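Local coordinates for protein chitinase (Paenibacillus sp. FPU-7, PDB 5GZT) that probably hydrolyses internal beta-1,4 linkages between N-acetylglucosamine units in chitin and chitodextrins, at residues Ala459-Thr464 with Val514-Asn519; Ala664-Leu669 with Met759-Pro764; Thr980-Ser985 with Ala1074-Asn1079. All coordinates share one frame; numbering follows the deposited sequence.

Contact 1 of 3, residues Ala459-Thr464 with Val514-Asn519; sequences ASKTYT and VKLYLN
T464 and L516 reach toward each other tip to tip, an apolar meeting that joins helix 461-464 to helix 510-519. CD2 of L516 lies 3.5 Å from CG2 of T464. The same methyl also packs against the backbone that leads into the short helix, 3.6 Å from O of A459 and slightly farther from O of S460. CG of L516 stands anti to the backbone N (chi1 168°), which points CG toward the other helix. CG2 of T464 serves a second partner as well, touching CE1 of Y517 at 3.5 Å.

The aromatic part joins Y463 and Y517, whose side chains cross at about a right angle. CD1 of Y463 comes in at the edge of the Y517 ring, near its plane, and approaches OH of Y517 to 3.2 Å. That hydroxyl is hydrogen-bonded to O of G458, which ties it to the residue just before A459.

Two side-chain hydrogen bonds brace the short helix itself. S460 is the N-cap, its OG accepting from N of Y463 at 3.0 Å. OG1 of T464 donates to O of K461 over 2.7 Å, a bond that probably limits rotation of the threonine and so helps to place CG2.

Around the pair lies the wall of a family 18 barrel: Y463 rests on I455 and A457 of strand 452-457, while Y517 reaches A457, L481 of strand 478-481 and L527 of strand 527-532, wedging helix 510-519 against three neighbouring parallel strands.

Contact 2 of 3, residues Ala664-Leu669 with Met759-Pro764; sequences ATYTQL and MPKFGP
K761 lays its side chain over T665 and Y666, and each part of it meets something different. CB lies 3.8 Å from the carbonyl O of T665. CG, set between the backbone N and the carbonyl carbon (chi1 67°), passes over the centre of one face of the neighbouring F762 ring. From there the chain runs extended. CD packs against the peptide joining T665 to Y666, 3.8 Å from N of Y666. CE of K761 then stands over the face of the Y666 ring, a CH-pi contact 11° off the ring normal. NZ ends over the same face in a cation-pi interaction, displaced toward CE2 and CD2.

Two waters bridge the segments. One donates to O of T665 and accepts from N of K761; the other accepts from N of Y666 and, at 2.8 Å, from NZ of K761. The T665 side chain starts away from 759-764, and its OG1 accepts from N of Q668 in an ST motif and from N of T667 in an ST turn, while P760 to G763 make a type I turn.

Y666 also meets the ring of Y729 and brings its OH to 3.9 Å from CE2 of F762. At this surface contact, where the immunoglobulin-like domain approaches the passage into the second catalytic barrel, the lysine charge is probably stabilised by an aromatic face and a bridging water, and the side-chain contact combines cation-pi, CH-pi and water-mediated bonds.

Contact 3 of 3, residues Thr980-Ser985 with Ala1074-Asn1079; sequences TAHQAS and APYLYN
The imidazole of H982 carries the methyl of A1074 on one face and CD1 of Y1076 at its edge. CB of A1074 sits 3.6 Å above the imidazole plane, offset toward the rim beside ND1 and CE1, in a CH-pi contact. CD1 of Y1076 lies in that plane, 3.9 Å from CE1 of H982, and the two rings form an oblique pair with planes inclined at 62°. CB of S985 adds an apolar touch, 3.9 Å from CB of A1074, while its OG is hydrogen-bonded to O of Y987.

Both nitrogens of H982 have polar partners. ND1 is 2.7 Å from a water, which donates to O of P1075 at 2.6 Å and so bridges the loop to the strand. NE2 is hydrogen-bonded to OD2 of D1069, on the adjacent strand 1065-1069. Held at both nitrogens, the ring is probably restrained in its rotation. An alanine in place of H982 would probably leave OD2 of D1069 without this partner and the water with no imidazole to bridge to, and open a gap against A1074 and Y1076.

Strand 1074-1079 belongs to an antiparallel sheet, where Y1076 also meets the ring of F1087. Falling between the seventh and eighth strands of the barrel, this sheet is consistent with the beta part of the alpha+beta insertion domain found in many family 18 chitinases, here joined to the loop that follows the sixth strand.

From the N terminus, the chain runs through a domain of stacked parallel strands and a region of mainly antiparallel strands before entering the first family 18 barrel. There contact 1 closes a loop of some fifty residues, tying the segment after the fifth barrel strand to the helix after the sixth. Contact 2 spans the immunoglobulin-like domain, returning its exit to a point near its start just before the second barrel begins. Contact 3 lies in the second family 18 region and joins the loop after the sixth strand to the sheet inserted before the eighth. The three follow in series, neither nesting nor crossing. Contacts 2 and 3 come within about 18 Å at their nearest atoms.

Contact 1 of 3, residues Ala459-Thr464 with Val514-Asn519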
ATOM      1  N   ALA B 459      17.868   1.770  -4.463  1.00 30.38           N
ATOM      2  CA  ALA B 459      17.961   0.619  -5.337  1.00 30.01           C
ATOM      3  C   ALA B 459      19.399   0.257  -5.647  1.00 28.18           C
ATOM      4  O   ALA B 459      19.696  -0.885  -6.024  1.00 35.45           O
ATOM      5  CB  ALA B 459      17.131   0.824  -6.616  1.00 26.59           C
ATOM      6  N   SER B 460      20.309   1.191  -5.525  1.00 27.59           N
ATOM      7  CA  SER B 460      21.682   0.912  -5.997  1.00 30.94           C
ATOM      8  C   SER B 460      22.486  -0.071  -5.110  1.00 31.52           C
ATOM      9  O   SER B 460      22.210  -0.254  -3.912  1.00 28.54           O
ATOM     10  CB  SER B 460      22.485   2.197  -6.118  1.00 33.46           C
ATOM     11  OG  SER B 460      22.616   2.863  -4.847  1.00 36.70           O
ATOM     12  N   LYS B 461      23.495  -0.676  -5.722  1.00 36.90           N
ATOM     13  CA  LYS B 461      24.471  -1.433  -4.961  1.00 39.71           C
ATOM     14  C   LYS B 461      25.189  -0.505  -3.929  1.00 42.24           C
ATOM     15  O   LYS B 461      25.404  -0.939  -2.813  1.00 44.84           O
ATOM     16  CB  LYS B 461      25.453  -2.193  -5.864  1.00 38.29           C
ATOM     17  CG  LYS B 461      26.443  -2.976  -4.984  1.00 46.48           C
ATOM     18  CD  LYS B 461      26.814  -4.380  -5.444  1.00 49.13           C
ATOM     19  CE  LYS B 461      27.988  -4.959  -4.605  1.00 49.41           C
ATOM     20  NZ  LYS B 461      29.229  -4.082  -4.696  1.00 48.39           N
ATOM     21  N   THR B 462      25.474   0.760  -4.283  1.00 39.34           N
ATOM     22  CA  THR B 462      26.029   1.742  -3.332  1.00 40.55           C
ATOM     23  C   THR B 462      25.193   1.853  -2.080  1.00 44.31           C
ATOM     24  O   THR B 462      25.713   1.826  -0.952  1.00 50.03           O
ATOM     25  CB  THR B 462      26.150   3.118  -3.958  1.00 44.07           C
ATOM     26  OG1 THR B 462      26.904   3.018  -5.168  1.00 43.27           O
ATOM     27  CG2 THR B 462      26.844   4.095  -3.028  1.00 48.45           C
ATOM     28  N   TYR B 463      23.889   1.937  -2.251  1.00 35.09           N
ATOM     29  CA  TYR B 463      23.029   1.953  -1.092  1.00 33.17           C
ATOM     30  C   TYR B 463      23.122   0.664  -0.227  1.00 34.19           C
ATOM     31  O   TYR B 463      23.174   0.763   0.974  1.00 37.06           O
ATOM     32  CB  TYR B 463      21.550   2.189  -1.473  1.00 27.77           C
ATOM     33  CG  TYR B 463      20.678   2.271  -0.257  1.00 26.11           C
ATOM     34  CD1 TYR B 463      20.155   1.150   0.276  1.00 25.05           C
ATOM     35  CD2 TYR B 463      20.431   3.509   0.412  1.00 26.35           C
ATOM     36  CE1 TYR B 463      19.395   1.190   1.451  1.00 29.49           C
ATOM     37  CE2 TYR B 463      19.672   3.555   1.580  1.00 26.69           C
ATOM     38  CZ  TYR B 463      19.181   2.390   2.115  1.00 25.89           C
ATOM     39  OH  TYR B 463      18.344   2.344   3.220  1.00 30.04           O
ATOM     40  N   THR B 464      23.035  -0.518  -0.815  1.00 30.79           N
ATOM     41  CA  THR B 464      23.086  -1.786  -0.057  1.00 35.68           C
ATOM     42  C   THR B 464      24.456  -1.984   0.735  1.00 31.08           C
ATOM     43  O   THR B 464      24.503  -2.549   1.845  1.00 47.36           O
ATOM     44  CB  THR B 464      22.807  -2.997  -0.986  1.00 30.68           C
ATOM     45  OG1 THR B 464      23.619  -2.905  -2.129  1.00 31.13           O
ATOM     46  CG2 THR B 464      21.347  -2.991  -1.425  1.00 31.51           C
ATOM     47  N   VAL B 514      15.203  -6.278  -6.602  1.00 22.09           N
ATOM     48  CA  VAL B 514      14.673  -7.265  -5.742  1.00 22.74           C
ATOM     49  C   VAL B 514      15.686  -8.414  -5.628  1.00 24.61           C
ATOM     50  O   VAL B 514      15.864  -8.943  -4.527  1.00 24.52           O
ATOM     51  CB  VAL B 514      13.323  -7.787  -6.218  1.00 24.18           C
ATOM     52  CG1 VAL B 514      12.921  -9.048  -5.460  1.00 23.17           C
ATOM     53  CG2 VAL B 514      12.231  -6.682  -6.060  1.00 23.26           C
ATOM     54  N   LYS B 515      16.396  -8.724  -6.714  1.00 22.57           N
ATOM     55  CA  LYS B 515      17.361  -9.818  -6.711  1.00 26.00           C
ATOM     56  C   LYS B 515      18.554  -9.386  -5.805  1.00 29.99           C
ATOM     57  O   LYS B 515      19.059 -10.204  -5.073  1.00 27.89           O
ATOM     58  CB  LYS B 515      17.828 -10.150  -8.095  1.00 25.66           C
ATOM     59  CG  LYS B 515      16.829 -10.979  -8.864  1.00 24.68           C
ATOM     60  CD  LYS B 515      17.271 -11.096 -10.340  1.00 23.12           C
ATOM     61  CE  LYS B 515      16.326 -12.036 -11.029  1.00 22.94           C
ATOM     62  NZ  LYS B 515      16.301 -12.128 -12.503  1.00 23.29           N
ATOM     63  N   LEU B 516      18.958  -8.119  -5.865  1.00 28.63           N
ATOM     64  CA  LEU B 516      20.017  -7.600  -5.023  1.00 28.64           C
ATOM     65  C   LEU B 516      19.656  -7.701  -3.556  1.00 30.44           C
ATOM     66  O   LEU B 516      20.457  -8.184  -2.737  1.00 35.36           O
ATOM     67  CB  LEU B 516      20.419  -6.169  -5.397  1.00 27.83           C
ATOM     68  CG  LEU B 516      21.311  -5.362  -4.448  1.00 29.94           C
ATOM     69  CD1 LEU B 516      22.798  -5.843  -4.516  1.00 29.90           C
ATOM     70  CD2 LEU B 516      21.221  -3.892  -4.811  1.00 31.46           C
ATOM     71  N   TYR B 517      18.459  -7.304  -3.215  1.00 25.22           N
ATOM     72  CA  TYR B 517      18.009  -7.336  -1.857  1.00 29.68           C
ATOM     73  C   TYR B 517      17.873  -8.788  -1.341  1.00 36.10           C
ATOM     74  O   TYR B 517      18.404  -9.109  -0.240  1.00 31.17           O
ATOM     75  CB  TYR B 517      16.732  -6.508  -1.625  1.00 26.10           C
ATOM     76  CG  TYR B 517      17.024  -5.056  -1.404  1.00 26.22           C
ATOM     77  CD1 TYR B 517      17.491  -4.250  -2.439  1.00 28.64           C
ATOM     78  CD2 TYR B 517      16.942  -4.499  -0.130  1.00 28.54           C
ATOM     79  CE1 TYR B 517      17.896  -2.954  -2.219  1.00 26.30           C
ATOM     80  CE2 TYR B 517      17.326  -3.219   0.085  1.00 26.92           C
ATOM     81  CZ  TYR B 517      17.787  -2.446  -0.951  1.00 29.23           C
ATOM     82  OH  TYR B 517      18.101  -1.104  -0.681  1.00 29.74           O
ATOM     83  N   LEU B 518      17.221  -9.658  -2.122  1.00 31.33           N
ATOM     84  CA  LEU B 518      17.085 -11.062  -1.721  1.00 32.70           C
ATOM     85  C   LEU B 518      18.488 -11.721  -1.541  1.00 35.93           C
ATOM     86  O   LEU B 518      18.699 -12.461  -0.622  1.00 33.47           O
ATOM     87  CB  LEU B 518      16.291 -11.862  -2.712  1.00 30.69           C
ATOM     88  CG  LEU B 518      14.814 -11.568  -2.957  1.00 30.59           C
ATOM     89  CD1 LEU B 518      14.347 -12.403  -4.132  1.00 29.80           C
ATOM     90  CD2 LEU B 518      13.969 -11.886  -1.754  1.00 28.15           C
ATOM     91  N   ASN B 519      19.413 -11.375  -2.400  1.00 34.92           N
ATOM     92  CA  ASN B 519      20.764 -11.852  -2.336  1.00 37.95           C
ATOM     93  C   ASN B 519      21.555 -11.388  -1.117  1.00 38.84           C
ATOM     94  O   ASN B 519      22.590 -11.988  -0.815  1.00 35.81           O
ATOM     95  CB  ASN B 519      21.520 -11.435  -3.611  1.00 38.37           C
ATOM     96  CG  ASN B 519      21.218 -12.377  -4.820  1.00 51.93           C
ATOM     97  OD1 ASN B 519      20.664 -13.474  -4.651  1.00 54.79           O
ATOM     98  ND2 ASN B 519      21.579 -11.940  -6.044  1.00 49.88           N
TER

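Contact 2 of 3, residues Ala664-Leu669 with Met759-Pro764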
ATOM      1  N   ALA B 664     -27.793  10.967 -42.108  1.00 18.70           N
ATOM      2  CA  ALA B 664     -28.127  12.295 -42.718  1.00 18.08           C
ATOM      3  C   ALA B 664     -29.498  12.242 -43.366  1.00 18.39           C
ATOM      4  O   ALA B 664     -30.175  13.218 -43.400  1.00 20.50           O
ATOM      5  CB  ALA B 664     -27.088  12.545 -43.815  1.00 22.01           C
ATOM      6  N   THR B 665     -29.910  11.101 -43.921  1.00 17.52           N
ATOM      7  CA  THR B 665     -31.279  10.965 -44.495  1.00 19.64           C
ATOM      8  C   THR B 665     -31.809   9.616 -44.014  1.00 20.68           C
ATOM      9  O   THR B 665     -31.209   9.002 -43.138  1.00 18.17           O
ATOM     10  CB  THR B 665     -31.302  10.978 -46.028  1.00 19.66           C
ATOM     11  OG1 THR B 665     -30.628   9.842 -46.531  1.00 19.52           O
ATOM     12  CG2 THR B 665     -30.671  12.326 -46.618  1.00 24.23           C
ATOM     13  N   TYR B 666     -32.931   9.159 -44.543  1.00 18.94           N
ATOM     14  CA  TYR B 666     -33.380   7.822 -44.212  1.00 19.20           C
ATOM     15  C   TYR B 666     -32.372   6.792 -44.624  1.00 18.12           C
ATOM     16  O   TYR B 666     -32.343   5.752 -44.027  1.00 16.04           O
ATOM     17  CB  TYR B 666     -34.773   7.510 -44.829  1.00 20.19           C
ATOM     18  CG  TYR B 666     -35.972   8.035 -44.030  1.00 21.63           C
ATOM     19  CD1 TYR B 666     -36.024   7.834 -42.692  1.00 23.18           C
ATOM     20  CD2 TYR B 666     -37.010   8.745 -44.620  1.00 24.46           C
ATOM     21  CE1 TYR B 666     -37.058   8.312 -41.908  1.00 28.52           C
ATOM     22  CE2 TYR B 666     -38.122   9.176 -43.848  1.00 26.69           C
ATOM     23  CZ  TYR B 666     -38.107   8.979 -42.481  1.00 28.18           C
ATOM     24  OH  TYR B 666     -39.082   9.362 -41.561  1.00 35.31           O
ATOM     25  N   THR B 667     -31.603   6.996 -45.705  1.00 18.31           N
ATOM     26  CA  THR B 667     -30.682   5.976 -46.121  1.00 17.34           C
ATOM     27  C   THR B 667     -29.195   6.406 -46.168  1.00 17.87           C
ATOM     28  O   THR B 667     -28.329   5.541 -46.279  1.00 19.75           O
ATOM     29  CB  THR B 667     -31.026   5.397 -47.443  1.00 20.04           C
ATOM     30  OG1 THR B 667     -31.080   6.418 -48.423  1.00 18.00           O
ATOM     31  CG2 THR B 667     -32.449   4.718 -47.404  1.00 21.27           C
ATOM     32  N   GLN B 668     -28.896   7.694 -46.094  1.00 18.54           N
ATOM     33  CA  GLN B 668     -27.437   8.084 -46.203  1.00 21.67           C
ATOM     34  C   GLN B 668     -26.781   8.157 -44.825  1.00 18.77           C
ATOM     35  O   GLN B 668     -27.245   8.919 -43.961  1.00 19.16           O
ATOM     36  CB  GLN B 668     -27.297   9.394 -46.966  1.00 28.28           C
ATOM     37  CG  GLN B 668     -26.002   9.490 -47.805  1.00 40.58           C
ATOM     38  CD  GLN B 668     -25.669   8.316 -48.779  1.00 42.88           C
ATOM     39  OE1 GLN B 668     -26.553   7.652 -49.386  1.00 45.53           O
ATOM     40  NE2 GLN B 668     -24.340   8.065 -48.930  1.00 44.44           N
ATOM     41  N   LEU B 669     -25.773   7.302 -44.624  1.00 19.31           N
ATOM     42  CA  LEU B 669     -25.019   7.296 -43.381  1.00 19.72           C
ATOM     43  C   LEU B 669     -23.719   8.049 -43.633  1.00 20.56           C
ATOM     44  O   LEU B 669     -22.973   7.615 -44.468  1.00 19.97           O
ATOM     45  CB  LEU B 669     -24.719   5.872 -43.026  1.00 19.50           C
ATOM     46  CG  LEU B 669     -23.896   5.673 -41.768  1.00 21.40           C
ATOM     47  CD1 LEU B 669     -24.592   6.131 -40.531  1.00 24.48           C
ATOM     48  CD2 LEU B 669     -23.586   4.214 -41.666  1.00 25.21           C
ATOM     49  N   MET B 759     -27.727   6.739 -34.907  1.00 15.47           N
ATOM     50  CA  MET B 759     -28.974   7.442 -34.676  1.00 15.31           C
ATOM     51  C   MET B 759     -29.686   7.701 -35.987  1.00 14.81           C
ATOM     52  O   MET B 759     -29.054   8.003 -37.043  1.00 13.74           O
ATOM     53  CB  MET B 759     -28.768   8.744 -33.942  1.00 17.20           C
ATOM     54  CG  MET B 759     -28.283   8.538 -32.516  1.00 23.66           C
ATOM     55  SD  MET B 759     -29.685   8.068 -31.377  1.00 27.21           S
ATOM     56  CE  MET B 759     -30.833   9.295 -31.711  1.00 28.16           C
ATOM     57  N   PRO B 760     -30.997   7.481 -36.011  1.00 14.33           N
ATOM     58  CA  PRO B 760     -31.779   7.875 -37.239  1.00 14.66           C
ATOM     59  C   PRO B 760     -31.827   9.422 -37.403  1.00 14.02           C
ATOM     60  O   PRO B 760     -31.449  10.167 -36.504  1.00 13.19           O
ATOM     61  CB  PRO B 760     -33.182   7.329 -36.922  1.00 16.20           C
ATOM     62  CG  PRO B 760     -33.293   7.512 -35.448  1.00 16.73           C
ATOM     63  CD  PRO B 760     -31.895   7.214 -34.871  1.00 16.84           C
ATOM     64  N   LYS B 761     -32.249   9.901 -38.570  1.00 15.60           N
ATOM     65  CA  LYS B 761     -31.949  11.214 -39.039  1.00 19.12           C
ATOM     66  C   LYS B 761     -32.548  12.311 -38.191  1.00 21.90           C
ATOM     67  O   LYS B 761     -31.986  13.388 -38.195  1.00 22.09           O
ATOM     68  CB  LYS B 761     -32.378  11.376 -40.473  1.00 21.73           C
ATOM     69  CG  LYS B 761     -33.901  11.328 -40.677  1.00 22.81           C
ATOM     70  CD  LYS B 761     -34.256  11.808 -42.085  1.00 26.05           C
ATOM     71  CE  LYS B 761     -35.767  11.842 -42.293  1.00 27.85           C
ATOM     72  NZ  LYS B 761     -36.067  12.111 -43.712  1.00 31.37           N
ATOM     73  N   PHE B 762     -33.617  12.047 -37.406  1.00 20.67           N
ATOM     74  CA  PHE B 762     -34.159  13.097 -36.578  1.00 20.14           C
ATOM     75  C   PHE B 762     -33.471  13.241 -35.256  1.00 21.04           C
ATOM     76  O   PHE B 762     -33.795  14.155 -34.495  1.00 17.81           O
ATOM     77  CB  PHE B 762     -35.718  12.995 -36.389  1.00 23.05           C
ATOM     78  CG  PHE B 762     -36.498  13.208 -37.674  1.00 26.84           C
ATOM     79  CD1 PHE B 762     -36.335  14.393 -38.404  1.00 29.68           C
ATOM     80  CD2 PHE B 762     -37.399  12.242 -38.139  1.00 26.75           C
ATOM     81  CE1 PHE B 762     -37.070  14.622 -39.582  1.00 34.85           C
ATOM     82  CE2 PHE B 762     -38.115  12.455 -39.321  1.00 32.83           C
ATOM     83  CZ  PHE B 762     -37.952  13.658 -40.053  1.00 32.72           C
ATOM     84  N   GLY B 763     -32.496  12.367 -34.955  1.00 20.58           N
ATOM     85  CA  GLY B 763     -31.708  12.585 -33.762  1.00 18.78           C
ATOM     86  C   GLY B 763     -32.355  12.147 -32.444  1.00 17.54           C
ATOM     87  O   GLY B 763     -33.185  11.222 -32.408  1.00 17.94           O
ATOM     88  N   PRO B 764     -31.896  12.719 -31.344  1.00 18.29           N
ATOM     89  CA  PRO B 764     -32.306  12.254 -30.028  1.00 19.17           C
ATOM     90  C   PRO B 764     -33.705  12.680 -29.687  1.00 20.05           C
ATOM     91  O   PRO B 764     -34.158  13.689 -30.267  1.00 18.56           O
ATOM     92  CB  PRO B 764     -31.312  12.896 -29.095  1.00 19.49           C
ATOM     93  CG  PRO B 764     -30.646  13.928 -29.824  1.00 20.22           C
ATOM     94  CD  PRO B 764     -30.814  13.722 -31.270  1.00 20.77           C
TER
HETATM   95  O   HOH W   1     -32.466   7.827 -40.691  1.00 16.23           O
HETATM   96  O   HOH W   2     -34.738  10.978 -45.922  1.00 27.78           O

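Contact 3 of 3, residues Thr980-Ser985 with Ala1074-Asn1079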
ATOM      1  N   THR B 980     -24.841  16.078   3.169  1.00 38.36           N
ATOM      2  CA  THR B 980     -25.232  16.713   1.926  1.00 39.95           C
ATOM      3  C   THR B 980     -24.484  16.030   0.736  1.00 36.87           C
ATOM      4  O   THR B 980     -23.411  15.397   0.915  1.00 30.23           O
ATOM      5  CB  THR B 980     -24.920  18.210   1.918  1.00 39.49           C
ATOM      6  OG1 THR B 980     -23.491  18.390   1.872  1.00 35.65           O
ATOM      7  CG2 THR B 980     -25.552  18.891   3.142  1.00 39.55           C
ATOM      8  N   ALA B 981     -25.028  16.251  -0.465  1.00 34.74           N
ATOM      9  CA  ALA B 981     -24.500  15.646  -1.717  1.00 31.37           C
ATOM     10  C   ALA B 981     -25.389  16.017  -2.903  1.00 31.99           C
ATOM     11  O   ALA B 981     -26.414  16.731  -2.739  1.00 30.43           O
ATOM     12  CB  ALA B 981     -24.333  14.124  -1.574  1.00 28.17           C
ATOM     13  N   HIS B 982     -24.955  15.618  -4.123  1.00 29.92           N
ATOM     14  CA  HIS B 982     -25.664  16.047  -5.323  1.00 28.46           C
ATOM     15  C   HIS B 982     -26.793  15.028  -5.583  1.00 26.76           C
ATOM     16  O   HIS B 982     -26.534  13.773  -5.598  1.00 26.89           O
ATOM     17  CB  HIS B 982     -24.737  16.035  -6.483  1.00 28.79           C
ATOM     18  CG  HIS B 982     -23.589  16.986  -6.353  1.00 27.72           C
ATOM     19  ND1 HIS B 982     -23.756  18.354  -6.288  1.00 24.97           N
ATOM     20  CD2 HIS B 982     -22.248  16.763  -6.366  1.00 27.42           C
ATOM     21  CE1 HIS B 982     -22.574  18.932  -6.206  1.00 24.61           C
ATOM     22  NE2 HIS B 982     -21.644  17.995  -6.292  1.00 27.35           N
ATOM     23  N   GLN B 983     -27.999  15.557  -5.676  1.00 23.90           N
ATOM     24  CA  GLN B 983     -29.221  14.718  -5.913  1.00 25.61           C
ATOM     25  C   GLN B 983     -29.407  14.287  -7.374  1.00 24.50           C
ATOM     26  O   GLN B 983     -30.111  13.313  -7.613  1.00 29.23           O
ATOM     27  CB  GLN B 983     -30.496  15.401  -5.417  1.00 23.63           C
ATOM     28  CG  GLN B 983     -30.968  16.647  -6.180  1.00 24.36           C
ATOM     29  CD  GLN B 983     -32.308  16.498  -6.919  1.00 26.49           C
ATOM     30  OE1 GLN B 983     -32.822  15.348  -7.187  1.00 27.98           O
ATOM     31  NE2 GLN B 983     -32.854  17.642  -7.317  1.00 27.16           N
ATOM     32  N   ALA B 984     -28.742  14.971  -8.305  1.00 23.41           N
ATOM     33  CA  ALA B 984     -28.955  14.799  -9.723  1.00 25.01           C
ATOM     34  C   ALA B 984     -27.701  14.945 -10.594  1.00 25.06           C
ATOM     35  O   ALA B 984     -27.799  15.204 -11.804  1.00 24.50           O
ATOM     36  CB  ALA B 984     -29.980  15.806 -10.170  1.00 25.65           C
ATOM     37  N   SER B 985     -26.515  14.749 -10.020  1.00 23.36           N
ATOM     38  CA  SER B 985     -25.296  15.114 -10.763  1.00 23.89           C
ATOM     39  C   SER B 985     -25.060  14.236 -11.981  1.00 22.38           C
ATOM     40  O   SER B 985     -25.170  12.992 -11.892  1.00 24.75           O
ATOM     41  CB  SER B 985     -24.071  15.027  -9.865  1.00 23.14           C
ATOM     42  OG  SER B 985     -23.928  13.749  -9.297  1.00 26.62           O
ATOM     43  N   ALA B1074     -22.325  19.866 -11.600  1.00 24.94           N
ATOM     44  CA  ALA B1074     -23.538  20.059 -10.852  1.00 26.06           C
ATOM     45  C   ALA B1074     -23.493  21.347 -10.088  1.00 26.92           C
ATOM     46  O   ALA B1074     -22.484  21.603  -9.387  1.00 27.07           O
ATOM     47  CB  ALA B1074     -23.732  18.898  -9.863  1.00 21.80           C
ATOM     48  N   PRO B1075     -24.599  22.108 -10.126  1.00 29.62           N
ATOM     49  CA  PRO B1075     -24.731  23.269  -9.277  1.00 27.85           C
ATOM     50  C   PRO B1075     -25.305  22.974  -7.895  1.00 30.96           C
ATOM     51  O   PRO B1075     -25.969  21.923  -7.645  1.00 29.91           O
ATOM     52  CB  PRO B1075     -25.714  24.110 -10.044  1.00 28.70           C
ATOM     53  CG  PRO B1075     -26.683  23.056 -10.582  1.00 29.25           C
ATOM     54  CD  PRO B1075     -25.813  21.911 -10.947  1.00 27.65           C
ATOM     55  N   TYR B1076     -25.014  23.905  -6.980  1.00 30.96           N
ATOM     56  CA  TYR B1076     -25.586  23.906  -5.663  1.00 32.24           C
ATOM     57  C   TYR B1076     -25.631  25.315  -5.123  1.00 38.11           C
ATOM     58  O   TYR B1076     -24.918  26.190  -5.598  1.00 41.58           O
ATOM     59  CB  TYR B1076     -24.882  22.989  -4.678  1.00 30.06           C
ATOM     60  CG  TYR B1076     -23.380  23.179  -4.445  1.00 32.74           C
ATOM     61  CD1 TYR B1076     -22.447  22.770  -5.382  1.00 36.41           C
ATOM     62  CD2 TYR B1076     -22.894  23.724  -3.262  1.00 33.87           C
ATOM     63  CE1 TYR B1076     -21.067  22.909  -5.147  1.00 33.98           C
ATOM     64  CE2 TYR B1076     -21.534  23.854  -3.015  1.00 36.25           C
ATOM     65  CZ  TYR B1076     -20.621  23.454  -3.972  1.00 33.78           C
ATOM     66  OH  TYR B1076     -19.291  23.590  -3.757  1.00 38.11           O
ATOM     67  N   LEU B1077     -26.499  25.515  -4.145  1.00 37.79           N
ATOM     68  CA  LEU B1077     -26.706  26.806  -3.504  1.00 38.72           C
ATOM     69  C   LEU B1077     -26.295  26.607  -2.061  1.00 40.31           C
ATOM     70  O   LEU B1077     -26.577  25.546  -1.517  1.00 39.41           O
ATOM     71  CB  LEU B1077     -28.173  27.223  -3.555  1.00 36.96           C
ATOM     72  CG  LEU B1077     -28.712  28.100  -4.678  1.00 37.93           C
ATOM     73  CD1 LEU B1077     -27.941  28.104  -5.958  1.00 35.66           C
ATOM     74  CD2 LEU B1077     -30.197  27.848  -4.923  1.00 39.42           C
ATOM     75  N   TYR B1078     -25.645  27.624  -1.465  1.00 40.40           N
ATOM     76  CA  TYR B1078     -25.436  27.682  -0.010  1.00 41.33           C
ATOM     77  C   TYR B1078     -25.849  29.077   0.511  1.00 41.77           C
ATOM     78  O   TYR B1078     -25.711  30.134  -0.179  1.00 36.39           O
ATOM     79  CB  TYR B1078     -23.992  27.312   0.378  1.00 42.25           C
ATOM     80  CG  TYR B1078     -23.811  27.108   1.884  1.00 43.24           C
ATOM     81  CD1 TYR B1078     -24.394  26.032   2.521  1.00 37.10           C
ATOM     82  CD2 TYR B1078     -23.077  28.025   2.674  1.00 47.24           C
ATOM     83  CE1 TYR B1078     -24.302  25.857   3.879  1.00 41.14           C
ATOM     84  CE2 TYR B1078     -22.955  27.832   4.066  1.00 40.86           C
ATOM     85  CZ  TYR B1078     -23.572  26.754   4.664  1.00 42.40           C
ATOM     86  OH  TYR B1078     -23.472  26.479   6.019  1.00 36.59           O
ATOM     87  N   ASN B1079     -26.470  29.053   1.674  1.00 43.56           N
ATOM     88  CA  ASN B1079     -26.857  30.291   2.386  1.00 44.72           C
ATOM     89  C   ASN B1079     -26.478  30.008   3.851  1.00 43.72           C
ATOM     90  O   ASN B1079     -27.158  29.244   4.537  1.00 40.82           O
ATOM     91  CB  ASN B1079     -28.343  30.633   2.226  1.00 47.64           C
ATOM     92  CG  ASN B1079     -28.748  31.930   2.964  1.00 52.62           C
ATOM     93  OD1 ASN B1079     -28.089  32.363   3.905  1.00 49.89           O
ATOM     94  ND2 ASN B1079     -29.834  32.555   2.511  1.00 51.35           N
TER
HETATM   95  O   HOH W   3     -26.110  19.421  -7.007  1.00 23.80           O